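Local coordinates for protein B-agarase (Saccharophagus degradans, PDB 4BQ2) that hydrolyses beta-linkages of agarose as an exo-acting beta-agarase of glycoside hydrolase family 50, at residues A502-P507 against T566-Y571; M573-Y578 against M611-A616. All blocks are in the same frame, centred on the assembly; numbering follows the deposited sequence.

Contacts 1 and 2 illustrate how one long helix can organise its surroundings in successive turns. Both use helix 565-593: residues 566-571 receive the kinked junction of helices 500-503 and 505-511, and residues 573-578 receive the start of helix 611-620. Along the chain contact 1 closes before contact 2 opens, yet their centres lie about 10 Å apart. They touch directly, since Y504 OH of contact 1 lies 2.5 Å from E612 OE2 of contact 2, a probable hydrogen bond, while P507 packs on L575 and I506 on Y578. All four segments fall in the range related to beta-galactosidases, and the pair joins helices far apart in sequence to the same long helix of the catalytic module.

Contact 1: A502-P507 against T566-Y571; sequences AQYGIP and TLRADY
Y504, the first residue past helix 500-503, lays its ring against Y571 on helix 565-593. Its CG comes 3.4 Å from Y571 CB, so it is the root of the second tyrosine, more than its ring, that meets the first. The two rings meet obliquely, their planes at 40° and centroids 5.9 Å apart. With CG beside its backbone N (chi1 -66°), the Y504 ring extends past Y571 toward R568, whose CG lies 4.3 Å from Y504 CE2. At the far end a water lies in the plane of both flat groups: it donates to Y504 OH at 2.8 Å and accepts from R568 NH1 at 3.2 Å. Y504 OH probably also bonds E612, and R568 forms a salt bridge with D500. The element is a helix-to-helix junction: Y504 is also the N-cap residue of helix 505-511, and G505 N still bonds A502 O across the break. Within the first turn of the new helix, P507 sets its ring beside the backbone of Y571, with P507 CG 3.4 Å from Y571 O. P507 CB approaches Y571 CD1 at 4.0 Å. Beyond P507, the Y571 ring continues toward I508 and L511 of the same helix.

Contact 2: M573-Y578 against M611-A616; sequences MLLSAY and MEVVKA
A helix-helix packing joins the middle of helix 565-593 to the first turns of helix 611-620, within the range of the chain related to beta-galactosidases. The two short segments run in the same general direction, their axes 33° apart and 8.3 Å from each other at closest approach. That spacing is tight enough to bring the CA atoms of S576 and E612 within 5.0 Å. L575 and V613 make the apolar half of the interface. L575 CG meets V613 CG2 at 3.9 Å, the two side chains crossing at a slant, and P507 and F494 add to the surrounding apolar cluster, the first against L575 and the second against V613. E612 comes across L575 at about a right angle, its OE1 4.0 Å from L575 CD2. The glutamate chain is bent at its second torsion (chi2 91°), which turns the carboxylate back along helix 565-593 toward that helix's N-terminal end. There OE2 is hydrogen-bonded to S572 OG and probably to Y504 OH, two partners on the one oxygen, which should restrict how the carboxylate turns. The aliphatic part of E612 rests meanwhile on S576, whose OG is 3.4 Å from both CB and CG of the glutamate. This serine hydroxyl, besides a weak bond to S572 O in its own helix, reaches the neighbouring helix through water: a single molecule lies 2.8 Å from S576 OG and donates to the backbone O of E612 at 2.7 Å.

Contact 1: A502-P507 against T566-Y571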
loop_
_atom_site.group_PDB
_atom_site.type_symbol
_atom_site.label_atom_id
_atom_site.label_comp_id
_atom_site.label_asym_id
_atom_site.label_seq_id
_atom_site.Cartn_x
_atom_site.Cartn_y
_atom_site.Cartn_z
ATOM N N ALA A 502 -6.650 -18.283 9.528
ATOM C CA ALA A 502 -5.945 -17.419 8.561
ATOM C C ALA A 502 -4.584 -17.076 9.147
ATOM O O ALA A 502 -3.568 -17.163 8.482
ATOM C CB ALA A 502 -6.741 -16.152 8.276
ATOM N N GLN A 503 -4.584 -16.683 10.404
ATOM C CA GLN A 503 -3.345 -16.316 11.097
ATOM C C GLN A 503 -2.289 -17.440 11.050
ATOM O O GLN A 503 -1.075 -17.186 10.829
ATOM C CB GLN A 503 -3.632 -15.879 12.536
ATOM C CG GLN A 503 -2.334 -15.707 13.330
ATOM C CD GLN A 503 -2.295 -14.498 14.249
ATOM O OE1 GLN A 503 -1.933 -14.632 15.420
ATOM N NE2 GLN A 503 -2.591 -13.300 13.711
ATOM N N TYR A 504 -2.753 -18.674 11.214
ATOM C CA TYR A 504 -1.859 -19.846 11.227
ATOM C C TYR A 504 -1.881 -20.591 9.903
ATOM O O TYR A 504 -1.695 -21.817 9.837
ATOM C CB TYR A 504 -2.181 -20.764 12.436
ATOM C CG TYR A 504 -1.863 -20.052 13.722
ATOM C CD1 TYR A 504 -0.543 -19.690 14.030
ATOM C CD2 TYR A 504 -2.871 -19.650 14.589
ATOM C CE1 TYR A 504 -0.245 -18.979 15.191
ATOM C CE2 TYR A 504 -2.586 -18.951 15.763
ATOM C CZ TYR A 504 -1.265 -18.628 16.057
ATOM O OH TYR A 504 -0.958 -17.929 17.180
ATOM N N GLY A 505 -2.094 -19.837 8.826
ATOM C CA GLY A 505 -2.209 -20.455 7.505
ATOM C C GLY A 505 -0.971 -21.206 7.050
ATOM O O GLY A 505 -1.089 -22.227 6.379
ATOM N N ILE A 506 0.224 -20.702 7.386
ATOM C CA ILE A 506 1.464 -21.404 6.990
ATOM C C ILE A 506 1.600 -22.759 7.711
ATOM O O ILE A 506 1.841 -23.767 7.061
ATOM C CB ILE A 506 2.734 -20.512 7.113
ATOM C CG1 ILE A 506 2.658 -19.358 6.092
ATOM C CG2 ILE A 506 3.997 -21.324 6.829
ATOM C CD1 ILE A 506 3.757 -18.325 6.275
ATOM N N PRO A 507 1.438 -22.787 9.063
ATOM C CA PRO A 507 1.413 -24.099 9.724
ATOM C C PRO A 507 0.326 -25.030 9.194
ATOM O O PRO A 507 0.608 -26.184 8.921
ATOM C CB PRO A 507 1.158 -23.743 11.185
ATOM C CG PRO A 507 1.896 -22.461 11.342
ATOM C CD PRO A 507 1.598 -21.698 10.054
ATOM N N THR A 566 -4.390 -26.970 22.100
ATOM C CA THR A 566 -3.183 -27.692 21.687
ATOM C C THR A 566 -2.826 -27.332 20.244
ATOM O O THR A 566 -1.662 -27.018 19.971
ATOM C CB THR A 566 -3.297 -29.238 21.862
ATOM O OG1 THR A 566 -4.490 -29.705 21.231
ATOM C CG2 THR A 566 -3.358 -29.625 23.329
ATOM N N LEU A 567 -3.813 -27.366 19.334
ATOM C CA LEU A 567 -3.577 -26.965 17.950
ATOM C C LEU A 567 -3.056 -25.531 17.864
ATOM O O LEU A 567 -2.048 -25.276 17.204
ATOM C CB LEU A 567 -4.838 -27.142 17.071
ATOM C CG LEU A 567 -5.129 -28.570 16.605
ATOM C CD1 LEU A 567 -6.472 -28.626 15.881
ATOM C CD2 LEU A 567 -3.996 -29.111 15.722
ATOM N N ARG A 568 -3.671 -24.595 18.588
ATOM C CA ARG A 568 -3.121 -23.239 18.610
ATOM C C ARG A 568 -1.644 -23.174 19.085
ATOM O O ARG A 568 -0.799 -22.513 18.449
ATOM C CB ARG A 568 -3.992 -22.321 19.468
ATOM C CG ARG A 568 -3.525 -20.889 19.449
ATOM C CD ARG A 568 -4.354 -20.023 20.403
ATOM N NE ARG A 568 -5.787 -20.185 20.150
ATOM C CZ ARG A 568 -6.477 -19.505 19.236
ATOM N NH1 ARG A 568 -5.869 -18.585 18.483
ATOM N NH2 ARG A 568 -7.777 -19.748 19.070
ATOM N N ALA A 569 -1.332 -23.857 20.189
ATOM C CA ALA A 569 0.035 -23.860 20.733
ATOM C C ALA A 569 1.018 -24.395 19.699
ATOM O O ALA A 569 2.120 -23.859 19.533
ATOM C CB ALA A 569 0.110 -24.689 22.015
ATOM N N ASP A 570 0.606 -25.440 18.999
ATOM C CA ASP A 570 1.407 -26.059 17.959
ATOM C C ASP A 570 1.579 -25.173 16.728
ATOM O O ASP A 570 2.699 -25.075 16.168
ATOM C CB ASP A 570 0.842 -27.440 17.576
ATOM C CG ASP A 570 1.055 -28.485 18.683
ATOM O OD1 ASP A 570 1.946 -28.278 19.528
ATOM O OD2 ASP A 570 0.342 -29.509 18.701
ATOM N N TYR A 571 0.495 -24.541 16.289
ATOM C CA TYR A 571 0.607 -23.648 15.140
ATOM C C TYR A 571 1.506 -22.470 15.505
ATOM O O TYR A 571 2.339 -22.061 14.694
ATOM C CB TYR A 571 -0.749 -23.118 14.712
ATOM C CG TYR A 571 -1.755 -24.132 14.222
ATOM C CD1 TYR A 571 -1.367 -25.395 13.759
ATOM C CD2 TYR A 571 -3.116 -23.800 14.193
ATOM C CE1 TYR A 571 -2.308 -26.284 13.270
ATOM C CE2 TYR A 571 -4.068 -24.694 13.737
ATOM C CZ TYR A 571 -3.655 -25.937 13.280
ATOM O OH TYR A 571 -4.595 -26.824 12.820
HETATM O O HOH W 1 -3.116 -17.026 18.665
#

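Contact 2: M573-Y578 against M611-A616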
loop_
_atom_site.group_PDB
_atom_site.type_symbol
_atom_site.label_atom_id
_atom_site.label_comp_id
_atom_site.label_asym_id
_atom_site.label_seq_id
_atom_site.Cartn_x
_atom_site.Cartn_y
_atom_site.Cartn_z
ATOM N N MET A 573 3.994 -22.422 17.738
ATOM C CA MET A 573 5.357 -22.925 17.765
ATOM C C MET A 573 5.952 -23.062 16.340
ATOM O O MET A 573 7.121 -22.696 16.101
ATOM C CB MET A 573 5.401 -24.286 18.505
ATOM C CG MET A 573 6.692 -25.067 18.286
ATOM S SD MET A 573 6.732 -26.618 19.206
ATOM C CE MET A 573 5.897 -27.674 18.027
ATOM N N LEU A 574 5.157 -23.606 15.422
ATOM C CA LEU A 574 5.586 -23.831 14.030
ATOM C C LEU A 574 5.777 -22.507 13.261
ATOM O O LEU A 574 6.733 -22.358 12.467
ATOM C CB LEU A 574 4.588 -24.723 13.284
ATOM C CG LEU A 574 4.366 -26.111 13.910
ATOM C CD1 LEU A 574 3.391 -26.927 13.088
ATOM C CD2 LEU A 574 5.667 -26.854 14.132
ATOM N N LEU A 575 4.859 -21.566 13.486
ATOM C CA LEU A 575 4.985 -20.232 12.879
ATOM C C LEU A 575 6.251 -19.533 13.383
ATOM O O LEU A 575 6.971 -18.928 12.592
ATOM C CB LEU A 575 3.733 -19.349 13.106
ATOM C CG LEU A 575 3.672 -18.035 12.282
ATOM C CD1 LEU A 575 3.907 -18.296 10.784
ATOM C CD2 LEU A 575 2.378 -17.273 12.490
ATOM N N SER A 576 6.516 -19.621 14.690
ATOM C CA SER A 576 7.695 -19.030 15.263
ATOM C C SER A 576 8.915 -19.605 14.626
ATOM O O SER A 576 9.812 -18.862 14.247
ATOM C CB SER A 576 7.760 -19.213 16.788
ATOM O OG SER A 576 6.855 -18.329 17.430
ATOM N N ALA A 577 8.959 -20.929 14.488
ATOM C CA ALA A 577 10.146 -21.565 13.944
ATOM C C ALA A 577 10.379 -21.195 12.476
ATOM O O ALA A 577 11.530 -20.939 12.060
ATOM C CB ALA A 577 10.080 -23.075 14.143
ATOM N N TYR A 578 9.293 -21.137 11.704
ATOM C CA TYR A 578 9.347 -20.702 10.306
ATOM C C TYR A 578 9.909 -19.258 10.199
ATOM O O TYR A 578 10.873 -18.996 9.455
ATOM C CB TYR A 578 7.943 -20.777 9.661
ATOM C CG TYR A 578 7.923 -20.230 8.225
ATOM C CD1 TYR A 578 8.347 -21.023 7.144
ATOM C CD2 TYR A 578 7.538 -18.917 7.958
ATOM C CE1 TYR A 578 8.366 -20.519 5.830
ATOM C CE2 TYR A 578 7.545 -18.416 6.646
ATOM C CZ TYR A 578 7.974 -19.214 5.590
ATOM O OH TYR A 578 7.974 -18.732 4.268
ATOM N N MET A 611 2.000 -11.996 15.784
ATOM C CA MET A 611 3.038 -11.702 16.763
ATOM C C MET A 611 4.228 -12.657 16.739
ATOM O O MET A 611 5.326 -12.263 17.076
ATOM C CB MET A 611 2.451 -11.577 18.168
ATOM C CG MET A 611 3.028 -10.408 18.966
ATOM S SD MET A 611 3.003 -8.764 18.180
ATOM C CE MET A 611 1.378 -8.117 18.568
ATOM N N GLU A 612 4.019 -13.909 16.344
ATOM C CA GLU A 612 5.116 -14.855 16.304
ATOM C C GLU A 612 6.180 -14.382 15.312
ATOM O O GLU A 612 7.377 -14.566 15.531
ATOM C CB GLU A 612 4.623 -16.254 15.916
ATOM C CG GLU A 612 3.753 -16.900 16.994
ATOM C CD GLU A 612 2.258 -16.651 16.873
ATOM O OE1 GLU A 612 1.802 -15.730 16.133
ATOM O OE2 GLU A 612 1.508 -17.434 17.535
ATOM N N VAL A 613 5.724 -13.755 14.231
ATOM C CA VAL A 613 6.590 -13.300 13.164
ATOM C C VAL A 613 7.251 -11.977 13.559
ATOM O O VAL A 613 8.449 -11.750 13.267
ATOM C CB VAL A 613 5.774 -13.156 11.859
ATOM C CG1 VAL A 613 6.646 -12.612 10.750
ATOM C CG2 VAL A 613 5.243 -14.522 11.443
ATOM N N VAL A 614 6.493 -11.123 14.239
ATOM C CA VAL A 614 7.040 -9.865 14.730
ATOM C C VAL A 614 8.169 -10.153 15.732
ATOM O O VAL A 614 9.228 -9.541 15.670
ATOM C CB VAL A 614 5.967 -8.983 15.398
ATOM C CG1 VAL A 614 6.597 -7.688 15.859
ATOM C CG2 VAL A 614 4.808 -8.653 14.431
ATOM N N LYS A 615 7.961 -11.112 16.629
ATOM C CA LYS A 615 9.000 -11.405 17.649
ATOM C C LYS A 615 10.272 -11.990 17.018
ATOM O O LYS A 615 11.394 -11.684 17.444
ATOM C CB LYS A 615 8.430 -12.324 18.717
ATOM C CG LYS A 615 7.465 -11.576 19.639
ATOM C CD LYS A 615 6.654 -12.539 20.500
ATOM C CE LYS A 615 6.010 -11.840 21.686
ATOM N NZ LYS A 615 5.110 -12.778 22.420
ATOM N N ALA A 616 10.082 -12.773 15.960
ATOM C CA ALA A 616 11.190 -13.303 15.167
ATOM C C ALA A 616 12.006 -12.170 14.555
ATOM O O ALA A 616 13.235 -12.184 14.617
ATOM C CB ALA A 616 10.681 -14.272 14.086
HETATM O O HOH W 2 8.405 -15.984 17.632
#